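Local coordinates for short chain dehydrogenase (Mycobacterium smegmatis, PDB 3UCX), which probably works as an oxidoreductase of the short-chain dehydrogenase/reductase family, built on a Rossmann fold of the kind that binds nicotinamide dinucleotides, at residues P21-T26 and I93-R98; L27-A32 and A52-D57; L63-D68 and V75-D80; R126-F131 and G140-V145; N186-G191 and L240-D245. All coordinates share one frame; numbering follows the deposited sequence.

Interaction 1 of 5, residues P21-T26 and I93-R98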
# COMPACT_ATOMS: atom_id res chain seq x y z
N PRO A 21 -19.68 22.78 11.57
CA PRO A 21 -21.00 22.37 12.03
C PRO A 21 -21.22 20.84 12.04
O PRO A 21 -22.14 20.36 12.69
CB PRO A 21 -21.92 23.03 10.99
CG PRO A 21 -21.11 23.03 9.74
CD PRO A 21 -19.70 23.29 10.19
N ALA A 22 -20.36 20.10 11.33
CA ALA A 22 -20.52 18.66 11.15
C ALA A 22 -19.59 17.91 12.10
O ALA A 22 -19.76 17.97 13.33
CB ALA A 22 -20.26 18.28 9.70
N LEU A 23 -18.59 17.22 11.56
CA LEU A 23 -17.75 16.35 12.38
C LEU A 23 -17.15 17.10 13.59
O LEU A 23 -17.11 16.56 14.70
CB LEU A 23 -16.63 15.74 11.55
CG LEU A 23 -15.67 14.82 12.31
CD1 LEU A 23 -16.37 13.61 12.93
CD2 LEU A 23 -14.53 14.41 11.38
N GLY A 24 -16.69 18.32 13.36
CA GLY A 24 -16.09 19.12 14.43
C GLY A 24 -16.96 19.30 15.66
O GLY A 24 -16.50 19.20 16.80
N THR A 25 -18.24 19.59 15.43
CA THR A 25 -19.18 19.78 16.52
C THR A 25 -19.44 18.45 17.23
O THR A 25 -19.41 18.36 18.46
CB THR A 25 -20.49 20.43 16.01
OG1 THR A 25 -20.19 21.73 15.45
CG2 THR A 25 -21.50 20.60 17.13
N THR A 26 -19.68 17.40 16.45
CA THR A 26 -19.86 16.07 17.03
C THR A 26 -18.64 15.65 17.86
O THR A 26 -18.79 15.14 18.96
CB THR A 26 -20.10 15.01 15.94
OG1 THR A 26 -21.37 15.28 15.32
CG2 THR A 26 -20.13 13.60 16.54
N ILE A 93 -6.21 17.68 17.74
CA ILE A 93 -6.95 17.12 16.60
C ILE A 93 -7.03 18.19 15.51
O ILE A 93 -7.59 19.28 15.72
CB ILE A 93 -8.37 16.68 17.00
CG1 ILE A 93 -8.30 15.61 18.10
CG2 ILE A 93 -9.14 16.15 15.79
CD1 ILE A 93 -9.66 15.28 18.74
N ASN A 94 -6.48 17.88 14.34
CA ASN A 94 -6.58 18.77 13.20
C ASN A 94 -7.76 18.29 12.35
O ASN A 94 -7.66 17.26 11.65
CB ASN A 94 -5.28 18.75 12.41
CG ASN A 94 -4.20 19.58 13.07
OD1 ASN A 94 -4.43 20.73 13.41
ND2 ASN A 94 -3.04 18.98 13.30
N ASN A 95 -8.87 18.99 12.45
CA ASN A 95 -10.09 18.54 11.77
C ASN A 95 -10.07 19.07 10.36
O ASN A 95 -9.60 20.20 10.14
CB ASN A 95 -11.34 18.97 12.48
CG ASN A 95 -12.60 18.47 11.81
OD1 ASN A 95 -12.61 17.43 11.17
ND2 ASN A 95 -13.64 19.25 11.88
N ALA A 96 -10.57 18.25 9.43
CA ALA A 96 -10.57 18.59 7.99
C ALA A 96 -11.76 19.51 7.72
O ALA A 96 -12.89 19.04 7.60
CB ALA A 96 -10.67 17.33 7.13
N PHE A 97 -11.51 20.81 7.65
CA PHE A 97 -12.60 21.79 7.48
C PHE A 97 -12.77 22.21 6.01
O PHE A 97 -13.90 22.23 5.50
CB PHE A 97 -12.39 23.02 8.37
N ARG A 98 -11.66 22.52 5.34
CA ARG A 98 -11.68 23.09 3.98
C ARG A 98 -12.58 22.30 3.02
O ARG A 98 -12.52 21.06 2.97
CB ARG A 98 -10.25 23.20 3.42
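The carboxamide of Asn95 does all the touching on its side, meeting Leu23 and Gly24 at the start of helix 23-33. Asn95 ND2 is 3.5 Å from Gly24 N, but both are donors, so this is packing; the proper partner of ND2 is the carbonyl oxygen of Gly18. Gly24 has no side chain to hold the amide off, and ND2 can lie directly against its backbone. On the other branch, Asn95 OD1 receives a weak, strongly bent bond from the N of the next residue, Ala96 (2.8 Å, 117° at the hydrogen).

Both segments are recognisable pieces of the Rossmann fold in this family: the glycine-rich turn that follows the first strand, here with Ala22 as the N-cap of the helix, and the Asn-Asn-Ala sequence at the end of strand 91-94. As in relatives, the turn probably faces the cofactor's pyrophosphate.

The remaining touch is plain packing: Leu23 CD2 lies 3.6 Å from Asn95 OD1, the two side chains slanting past each other. Asn95 reaches over because its CG is anti to the backbone N (chi1 -178°), which carries the amide toward the helix start. Leu23 also packs on Val145 of the neighbouring strand and on Val235 of helix 232-243. Inside the first helical turn, Thr26 N bonds to Ala22 O at 3.2 Å.

Interaction 2 of 5, residues L27-A32 and A52-D57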
# COMPACT_ATOMS: atom_id res chain seq x y z
N LEU A 27 -17.46 15.91 17.34
CA LEU A 27 -16.22 15.55 18.03
C LEU A 27 -16.06 16.25 19.38
O LEU A 27 -15.75 15.60 20.39
CB LEU A 27 -15.03 15.84 17.09
CG LEU A 27 -13.67 15.17 17.31
CD1 LEU A 27 -13.75 13.65 17.35
CD2 LEU A 27 -12.76 15.65 16.18
N ALA A 28 -16.31 17.55 19.41
CA ALA A 28 -16.21 18.35 20.63
C ALA A 28 -17.17 17.81 21.68
O ALA A 28 -16.79 17.60 22.84
CB ALA A 28 -16.55 19.81 20.32
N ARG A 29 -18.40 17.55 21.25
CA ARG A 29 -19.40 17.00 22.15
C ARG A 29 -18.94 15.67 22.67
O ARG A 29 -18.97 15.43 23.86
CB ARG A 29 -20.77 16.90 21.43
CG ARG A 29 -21.88 16.27 22.27
CD ARG A 29 -23.19 16.04 21.50
NE ARG A 29 -23.06 15.24 20.28
CZ ARG A 29 -22.98 13.90 20.22
NH1 ARG A 29 -23.00 13.17 21.33
NH2 ARG A 29 -22.87 13.29 19.04
N ARG A 30 -18.52 14.77 21.77
CA ARG A 30 -18.12 13.44 22.19
C ARG A 30 -16.91 13.46 23.13
O ARG A 30 -16.87 12.69 24.07
CB ARG A 30 -17.88 12.52 20.98
CG ARG A 30 -19.17 12.16 20.22
CD ARG A 30 -19.95 11.04 20.90
NE ARG A 30 -19.15 9.84 21.06
CZ ARG A 30 -18.80 9.03 20.06
NH1 ARG A 30 -19.23 9.28 18.82
NH2 ARG A 30 -18.04 7.98 20.29
N CYS A 31 -15.92 14.31 22.88
CA CYS A 31 -14.74 14.39 23.76
C CYS A 31 -15.15 14.80 25.17
O CYS A 31 -14.70 14.20 26.14
CB CYS A 31 -13.70 15.36 23.22
SG CYS A 31 -12.82 14.76 21.77
N ALA A 32 -16.03 15.78 25.24
CA ALA A 32 -16.55 16.29 26.52
C ALA A 32 -17.32 15.21 27.28
O ALA A 32 -17.10 15.01 28.45
CB ALA A 32 -17.40 17.54 26.29
N ALA A 52 -19.30 25.37 22.03
CA ALA A 52 -18.89 25.52 23.42
C ALA A 52 -20.04 25.19 24.39
O ALA A 52 -19.84 24.55 25.43
CB ALA A 52 -18.33 26.92 23.68
N LYS A 53 -21.26 25.61 24.03
CA LYS A 53 -22.46 25.27 24.83
C LYS A 53 -22.70 23.76 24.92
O LYS A 53 -22.96 23.23 25.99
CB LYS A 53 -23.70 26.01 24.28
N GLN A 54 -22.57 23.04 23.80
CA GLN A 54 -22.70 21.58 23.87
C GLN A 54 -21.66 20.98 24.81
O GLN A 54 -21.93 20.01 25.52
CB GLN A 54 -22.60 20.93 22.49
CG GLN A 54 -23.68 21.45 21.55
CD GLN A 54 -23.82 20.64 20.28
OE1 GLN A 54 -23.65 19.42 20.30
NE2 GLN A 54 -24.14 21.31 19.18
N VAL A 55 -20.46 21.57 24.83
CA VAL A 55 -19.42 21.11 25.74
C VAL A 55 -19.76 21.42 27.20
O VAL A 55 -19.70 20.54 28.07
CB VAL A 55 -18.02 21.69 25.37
CG1 VAL A 55 -17.02 21.37 26.47
CG2 VAL A 55 -17.58 21.13 24.02
N THR A 56 -20.14 22.66 27.47
CA THR A 56 -20.41 23.04 28.85
C THR A 56 -21.69 22.39 29.38
O THR A 56 -21.82 22.17 30.58
CB THR A 56 -20.43 24.57 29.03
OG1 THR A 56 -21.34 25.14 28.10
CG2 THR A 56 -19.04 25.16 28.77
N ASP A 57 -22.63 22.05 28.50
CA ASP A 57 -23.79 21.26 28.90
C ASP A 57 -23.43 19.90 29.51
O ASP A 57 -24.15 19.40 30.37
CB ASP A 57 -24.74 21.05 27.72
CG ASP A 57 -25.54 22.29 27.38
OD1 ASP A 57 -25.55 23.25 28.19
OD2 ASP A 57 -26.14 22.31 26.29
O HOH W 1 -22.93 17.51 18.56
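Ala28 and Ala32 of one helix face Val55 of the other across a nearly parallel pair, whose segment axes approach to 8.6 Å and cross at -15°. Such close spacing suits the small residues: the alanines offer only methyl groups, and Val55 spreads its two branches over them. Val55 CG1 lies 3.9 Å from Ala32 CB. On the second branch, Val55 CG2 is 4.1 Å from Ala28 CB and also rests on that residue's carbonyl oxygen. With CG1 anti to its backbone N (chi1 171°), Val55 directs one methyl at each alanine, one helical turn apart.

The two segments belong to consecutive helices of the Rossmann fold, 23-33 and 45-57, joined through strand 37-42 and packed side by side on one face of the parallel sheet. The contact sits directly on that sheet, with Ala28 touching Leu40 and Val55 touching Leu38.

Away from the alanines the contact turns polar. Arg29 and Gln54 bring their guanidinium and amide groups almost into one plane, 15° apart, with Gln54 OE1 near the guanidinium edge and 3.6 Å from Arg29 CD. A water lies in the guanidinium plane and joins the pair: it accepts from Arg29 NE at 2.9 Å and donates to Gln54 OE1 at 2.7 Å. The rest of each polar group is held by further residues. Arg29 NH1 forms a salt bridge with Glu33 and NH2 one with Asp233, while Gln54 NE2 bonds to the carboxylate of Asp50.

Interaction 3 of 5, residues L63-D68 and V75-D80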
# COMPACT_ATOMS: atom_id res chain seq x y z
N LEU A 63 -12.73 26.41 25.95
CA LEU A 63 -12.09 27.67 25.59
C LEU A 63 -12.22 27.86 24.09
O LEU A 63 -11.72 27.02 23.31
CB LEU A 63 -10.61 27.64 25.97
CG LEU A 63 -9.76 28.88 25.69
CD1 LEU A 63 -10.10 29.98 26.70
CD2 LEU A 63 -8.27 28.51 25.76
N SER A 64 -12.85 28.96 23.68
CA SER A 64 -13.03 29.26 22.26
C SER A 64 -12.04 30.33 21.86
O SER A 64 -11.98 31.38 22.49
CB SER A 64 -14.46 29.75 21.98
OG SER A 64 -15.39 28.74 22.32
N VAL A 65 -11.25 30.05 20.82
CA VAL A 65 -10.23 30.99 20.36
C VAL A 65 -10.25 31.13 18.84
O VAL A 65 -9.87 30.21 18.12
CB VAL A 65 -8.80 30.58 20.81
CG1 VAL A 65 -7.81 31.68 20.46
CG2 VAL A 65 -8.76 30.26 22.30
N GLY A 66 -10.64 32.30 18.37
CA GLY A 66 -10.58 32.62 16.94
C GLY A 66 -9.16 32.56 16.44
O GLY A 66 -8.29 33.28 16.94
N THR A 67 -8.90 31.68 15.49
CA THR A 67 -7.54 31.38 15.03
C THR A 67 -7.52 31.09 13.53
O THR A 67 -8.21 30.18 13.03
CB THR A 67 -6.97 30.14 15.76
OG1 THR A 67 -7.04 30.33 17.16
CG2 THR A 67 -5.51 29.88 15.38
N ASP A 68 -6.70 31.84 12.81
CA ASP A 68 -6.33 31.51 11.46
C ASP A 68 -5.03 30.71 11.56
O ASP A 68 -3.96 31.27 11.84
CB ASP A 68 -6.14 32.78 10.64
CG ASP A 68 -5.75 32.50 9.22
OD1 ASP A 68 -5.38 31.36 8.88
OD2 ASP A 68 -5.80 33.45 8.45
N VAL A 75 -1.50 31.41 15.72
CA VAL A 75 -1.27 30.11 16.37
C VAL A 75 -0.51 30.30 17.68
O VAL A 75 -0.80 29.61 18.66
CB VAL A 75 -0.54 29.09 15.44
CG1 VAL A 75 -0.13 27.85 16.22
CG2 VAL A 75 -1.46 28.69 14.30
N ALA A 76 0.42 31.26 17.74
CA ALA A 76 1.14 31.53 18.98
C ALA A 76 0.17 32.00 20.05
O ALA A 76 0.27 31.58 21.21
CB ALA A 76 2.26 32.56 18.77
N HIS A 77 -0.77 32.85 19.67
CA HIS A 77 -1.81 33.31 20.59
C HIS A 77 -2.68 32.17 21.08
O HIS A 77 -2.94 32.07 22.28
CB HIS A 77 -2.66 34.41 19.93
CG HIS A 77 -3.82 34.89 20.77
ND1 HIS A 77 -3.65 35.62 21.89
CD2 HIS A 77 -5.20 34.73 20.61
CE1 HIS A 77 -4.85 35.91 22.43
NE2 HIS A 77 -5.80 35.36 21.65
N LEU A 78 -3.13 31.29 20.18
CA LEU A 78 -3.89 30.09 20.60
C LEU A 78 -3.14 29.24 21.64
O LEU A 78 -3.72 28.82 22.64
CB LEU A 78 -4.22 29.22 19.39
CG LEU A 78 -4.86 27.85 19.62
CD1 LEU A 78 -6.26 28.01 20.22
CD2 LEU A 78 -4.90 27.05 18.31
N VAL A 79 -1.86 28.99 21.41
CA VAL A 79 -1.04 28.25 22.37
C VAL A 79 -0.98 29.00 23.71
O VAL A 79 -1.20 28.42 24.76
CB VAL A 79 0.39 28.01 21.82
CG1 VAL A 79 1.27 27.35 22.88
CG2 VAL A 79 0.32 27.16 20.56
N ASP A 80 -0.70 30.30 23.66
CA ASP A 80 -0.60 31.09 24.89
C ASP A 80 -1.93 31.07 25.67
O ASP A 80 -1.93 30.84 26.89
CB ASP A 80 -0.15 32.52 24.59
CG ASP A 80 1.32 32.61 24.18
OD1 ASP A 80 2.11 31.69 24.48
OD2 ASP A 80 1.70 33.63 23.53
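Val65 and Thr67 stand on the face of strand 62-66 and the turn after it that looks at helix 72-85, and Leu78 of the helix fits against both. This is a strand-turn-helix unit of the Rossmann fold, in which the helix doubles back against strand 62-66, an outermost strand of the sheet.

Leu78 and Val65 meet at a slant, with Leu78 CD1 aimed at the fork of the valine: it is 3.7 Å from Val65 CB and 4.0 Å from each of the two methyls, CG1 and CG2. Against Thr67 the same leucine stands at about a right angle, and there its flank is used, with Leu78 CB 3.8 Å from Thr67 OG1. Leu78 CD2 is 4.1 Å from Thr67 CG2. One leucine thus bridges two strand-side residues and continues on to Val39 and Ala41 of strand 37-42.

His77 approaches from the helix's outer flank. Its CG is anti to the backbone N (chi1 176°), which brings the ring toward the strand, CD2 of His77 lying 4.0 Å from Val65 CG1. At the other end Thr67 CG2 comes up to Val75 near the start of the segment, and the adjoining turn is tied down by Asp68, which bonds to Thr70 through OD1 and to Gln74 through its backbone N.

Thr67 OG1 turns back along its own chain and donates to Val65 O at 3.0 Å, standing well above the carbonyl plane, 63° out of it.

Interaction 4 of 5, residues R126-F131 and G140-V145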
# COMPACT_ATOMS: atom_id res chain seq x y z
N ARG A 126 1.82 23.83 11.73
CA ARG A 126 1.96 24.97 12.65
C ARG A 126 1.32 24.68 14.00
O ARG A 126 1.93 24.94 15.05
CB ARG A 126 1.33 26.22 12.02
CG ARG A 126 2.05 27.50 12.34
CD ARG A 126 1.41 28.73 11.68
NE ARG A 126 2.17 29.19 10.52
CZ ARG A 126 1.87 28.95 9.25
NH1 ARG A 126 0.80 28.25 8.93
NH2 ARG A 126 2.65 29.44 8.29
N LEU A 127 0.12 24.11 13.99
CA LEU A 127 -0.56 23.69 15.22
C LEU A 127 0.21 22.67 16.02
O LEU A 127 0.36 22.80 17.23
CB LEU A 127 -1.93 23.07 14.93
CG LEU A 127 -3.14 23.93 15.19
CD1 LEU A 127 -3.16 24.43 16.64
CD2 LEU A 127 -3.00 25.07 14.20
N ILE A 128 0.65 21.62 15.34
CA ILE A 128 1.37 20.53 15.96
C ILE A 128 2.66 21.07 16.58
O ILE A 128 2.98 20.72 17.71
CB ILE A 128 1.66 19.37 14.99
CG1 ILE A 128 0.32 18.66 14.61
CG2 ILE A 128 2.66 18.40 15.60
CD1 ILE A 128 0.37 17.83 13.34
N GLN A 129 3.38 21.91 15.84
CA GLN A 129 4.63 22.47 16.34
C GLN A 129 4.39 23.39 17.53
O GLN A 129 5.13 23.31 18.54
CB GLN A 129 5.37 23.19 15.21
CG GLN A 129 5.87 22.19 14.17
CD GLN A 129 6.71 22.78 13.05
OE1 GLN A 129 6.58 23.97 12.70
NE2 GLN A 129 7.58 21.94 12.46
N GLY A 130 3.36 24.24 17.44
CA GLY A 130 2.99 25.13 18.53
C GLY A 130 2.71 24.41 19.82
O GLY A 130 3.10 24.86 20.91
N PHE A 131 2.04 23.27 19.71
CA PHE A 131 1.72 22.45 20.87
C PHE A 131 2.71 21.32 21.17
O PHE A 131 2.46 20.51 22.04
CB PHE A 131 0.28 21.93 20.72
CG PHE A 131 -0.76 22.98 21.03
CD1 PHE A 131 -0.87 23.51 22.30
CD2 PHE A 131 -1.60 23.46 20.04
CE1 PHE A 131 -1.82 24.47 22.59
CE2 PHE A 131 -2.55 24.42 20.32
CZ PHE A 131 -2.66 24.94 21.59
N GLY A 140 1.53 13.16 24.81
CA GLY A 140 0.20 13.25 24.22
C GLY A 140 0.09 12.66 22.83
O GLY A 140 0.93 11.89 22.38
N ALA A 141 -1.01 13.00 22.17
CA ALA A 141 -1.38 12.41 20.92
C ALA A 141 -1.92 13.46 19.96
O ALA A 141 -2.62 14.40 20.36
CB ALA A 141 -2.42 11.31 21.14
N VAL A 142 -1.60 13.26 18.69
CA VAL A 142 -2.10 14.05 17.61
C VAL A 142 -2.96 13.13 16.75
O VAL A 142 -2.54 12.03 16.45
CB VAL A 142 -0.98 14.61 16.74
CG1 VAL A 142 -1.57 15.32 15.50
CG2 VAL A 142 -0.07 15.53 17.59
N VAL A 143 -4.15 13.59 16.38
CA VAL A 143 -4.96 12.94 15.35
C VAL A 143 -5.23 13.94 14.25
O VAL A 143 -5.90 14.96 14.47
CB VAL A 143 -6.31 12.39 15.85
CG1 VAL A 143 -6.98 11.56 14.75
CG2 VAL A 143 -6.12 11.55 17.10
N ASN A 144 -4.75 13.62 13.05
CA ASN A 144 -5.04 14.41 11.88
C ASN A 144 -6.17 13.76 11.09
O ASN A 144 -6.06 12.61 10.69
CB ASN A 144 -3.80 14.57 11.01
CG ASN A 144 -2.74 15.42 11.67
OD1 ASN A 144 -3.06 16.27 12.48
ND2 ASN A 144 -1.47 15.17 11.34
N VAL A 145 -7.26 14.50 10.90
CA VAL A 145 -8.38 14.02 10.10
C VAL A 145 -8.00 14.20 8.65
O VAL A 145 -7.77 15.33 8.16
CB VAL A 145 -9.69 14.72 10.43
CG1 VAL A 145 -10.84 14.18 9.54
CG2 VAL A 145 -10.01 14.54 11.91
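The carboxamide of Asn144 is gripped at both of its polar atoms, and the CD1 methyl of Ile128 abuts its end. Asn144 OD1 accepts from ND2 of Asn94 on the neighbouring strand, while Asn144 ND2 is bonded to OG of Ser171. Ile128 reaches in from the opposite direction, setting CD1 3.8 Å from Asn144 ND2 and 3.9 Å from Asn144 OD1; the methyl faces the end of the amide, in its plane, about equally far from the two atoms.

The shaft of the same side chain lies across Val142, at about a right angle, with Ile128 CD1 3.8 Å and CG1 3.9 Å from Val142 CG1. Ile128 CG1 is anti to the carbonyl carbon (chi1 -68°), which points the long branch down onto strand 141-145.

Here helix 110-130 packs on strand 141-145, an inner strand of the Rossmann sheet. Its outward side belongs to the tetramer: Arg126 makes a cation-pi contact with Phe110 of a neighbouring subunit, besides a salt bridge to Asp72 of its own chain.

Because both amide atoms have partners of their own, the buried Asn144 can face a hydrocarbon group end-on without leaving its polarity unanswered, and its two bonds fix the amide's rotation against the isoleucine methyl.

Interaction 5 of 5, residues N186-G191 and L240-D245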
# COMPACT_ATOMS: atom_id res chain seq x y z
N ASN A 186 -1.37 9.92 14.65
CA ASN A 186 -2.14 9.05 13.75
C ASN A 186 -3.11 9.85 12.90
O ASN A 186 -3.39 11.03 13.19
CB ASN A 186 -2.91 8.00 14.58
CG ASN A 186 -1.99 7.04 15.32
OD1 ASN A 186 -1.39 6.15 14.72
ND2 ASN A 186 -1.83 7.26 16.64
N SER A 187 -3.66 9.19 11.88
CA SER A 187 -4.64 9.79 10.99
C SER A 187 -5.93 8.97 10.98
O SER A 187 -5.91 7.74 11.16
CB SER A 187 -4.08 9.85 9.56
OG SER A 187 -2.86 10.58 9.49
N VAL A 188 -7.06 9.65 10.78
CA VAL A 188 -8.36 9.00 10.57
C VAL A 188 -8.86 9.47 9.18
O VAL A 188 -8.85 10.68 8.87
CB VAL A 188 -9.36 9.30 11.69
CG1 VAL A 188 -10.77 8.79 11.34
CG2 VAL A 188 -8.88 8.72 13.04
N LEU A 189 -9.23 8.50 8.34
CA LEU A 189 -9.55 8.74 6.92
C LEU A 189 -11.01 8.40 6.65
O LEU A 189 -11.34 7.27 6.31
CB LEU A 189 -8.67 7.89 6.01
CG LEU A 189 -7.23 8.36 5.80
CD1 LEU A 189 -6.51 8.48 7.14
CD2 LEU A 189 -6.51 7.38 4.86
N PRO A 190 -11.89 9.38 6.81
CA PRO A 190 -13.29 9.13 6.46
C PRO A 190 -13.58 9.40 4.99
O PRO A 190 -12.88 10.22 4.35
CB PRO A 190 -14.02 10.14 7.33
CG PRO A 190 -13.08 11.30 7.39
CD PRO A 190 -11.69 10.71 7.39
N GLY A 191 -14.60 8.73 4.46
CA GLY A 191 -15.20 9.17 3.21
C GLY A 191 -16.28 10.20 3.52
O GLY A 191 -16.07 11.09 4.35
N LEU A 240 -11.61 9.53 18.70
CA LEU A 240 -11.50 9.37 20.15
C LEU A 240 -10.61 8.19 20.55
O LEU A 240 -9.76 8.34 21.45
CB LEU A 240 -12.88 9.24 20.80
CG LEU A 240 -13.51 10.56 21.25
CD1 LEU A 240 -13.70 11.53 20.08
CD2 LEU A 240 -14.83 10.23 21.92
N PHE A 241 -10.77 7.05 19.88
CA PHE A 241 -9.92 5.89 20.13
C PHE A 241 -8.44 6.24 19.94
O PHE A 241 -7.62 6.02 20.85
CB PHE A 241 -10.29 4.72 19.21
CG PHE A 241 -9.26 3.63 19.16
CD1 PHE A 241 -9.10 2.77 20.22
CD2 PHE A 241 -8.45 3.50 18.07
CE1 PHE A 241 -8.14 1.75 20.17
CE2 PHE A 241 -7.48 2.50 18.01
CZ PHE A 241 -7.34 1.63 19.08
N MET A 242 -8.12 6.81 18.78
CA MET A 242 -6.74 7.19 18.45
C MET A 242 -6.17 8.25 19.41
O MET A 242 -4.97 8.26 19.67
CB MET A 242 -6.66 7.73 17.02
CG MET A 242 -6.72 6.66 15.95
SD MET A 242 -5.31 5.54 16.06
CE MET A 242 -5.27 4.86 14.39
N ALA A 243 -7.04 9.13 19.92
CA ALA A 243 -6.64 10.16 20.89
C ALA A 243 -6.42 9.61 22.29
O ALA A 243 -5.72 10.23 23.10
CB ALA A 243 -7.68 11.28 20.93
N SER A 244 -6.99 8.45 22.58
CA SER A 244 -7.03 7.90 23.90
C SER A 244 -5.88 6.95 24.20
O SER A 244 -5.18 6.48 23.31
CB SER A 244 -8.34 7.10 24.09
OG SER A 244 -8.19 5.80 23.54
N ASP A 245 -5.74 6.60 25.48
CA ASP A 245 -4.76 5.59 25.90
C ASP A 245 -5.04 4.15 25.46
O ASP A 245 -4.14 3.30 25.54
CB ASP A 245 -4.54 5.69 27.42
CG ASP A 245 -3.86 6.99 27.83
OD1 ASP A 245 -3.05 7.54 27.05
OD2 ASP A 245 -4.14 7.48 28.94
O HOH W 2 -3.16 9.56 17.81
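Met242 lays its thioether across the side chain of Asn186, the two meeting at about a right angle. Its CG is anti to the carbonyl carbon (chi1 -75°), and a bend at chi2 (-63°) then turns the thioether over the amide before the chain straightens toward CE. As a result Met242 SD lies 3.7 Å from both CB and CG of Asn186, and the terminal CE follows at 3.9 Å from Asn186 CB. Nearer the backbone, Met242 CG reaches Val188 CG2 at 4.2 Å, a looser touch made from a slant.

Asn186 has its CG anti to the carbonyl carbon as well, which turns the amide toward the helix, SD of Met242 standing over its face. Its OD1 accepts from Gln253 N and its ND2 donates to Ile250 O. Water 2 joins the two segments, accepting from Asn186 ND2 at 2.9 Å and donating to Met242 O at the same 2.9 Å; Met242 O is also bonded by Arg184.

Helix 232-243 ends just beyond. Ser244 turns back on it, and Phe241 O takes two bonds there, from Ser244 OG at 2.8 Å and from Ser244 N at 3.0 Å. This last helix of the Rossmann fold also forms a subunit interface: Phe241 stacks on Phe241 of a neighbouring subunit, and Leu255 of that subunit packs on Met242.

The buried amide therefore has partners on both its atoms, backbone groups and a water, while the polarisable sulfur lies over its face; helix end and strand are joined by dispersion and one water bridge.

All five contacts fasten helices to, or against each other on, one seven-stranded parallel Rossmann sheet. Interactions 1, 2 and 5 share one face and interactions 3 and 4 the other. Interaction 2 follows along helix 23-33 from interaction 1 and meets interaction 5 where Leu27 CD1 is 3.5 Å from Leu240 CD1. Interaction 1 joins interaction 4 by Asn94 O to Val145 N at 2.9 Å, and interaction 4 joins interaction 5 by Asn144 N to Asn186 O at 2.9 Å. Interactions 3 and 5, with centres 23 Å apart, mark opposite flanks. Interaction 1 is probably closest to the cofactor site expected from the family; the bound methoxyethoxyethanol touches Pro104, Ala155 and Lys156, outside all five.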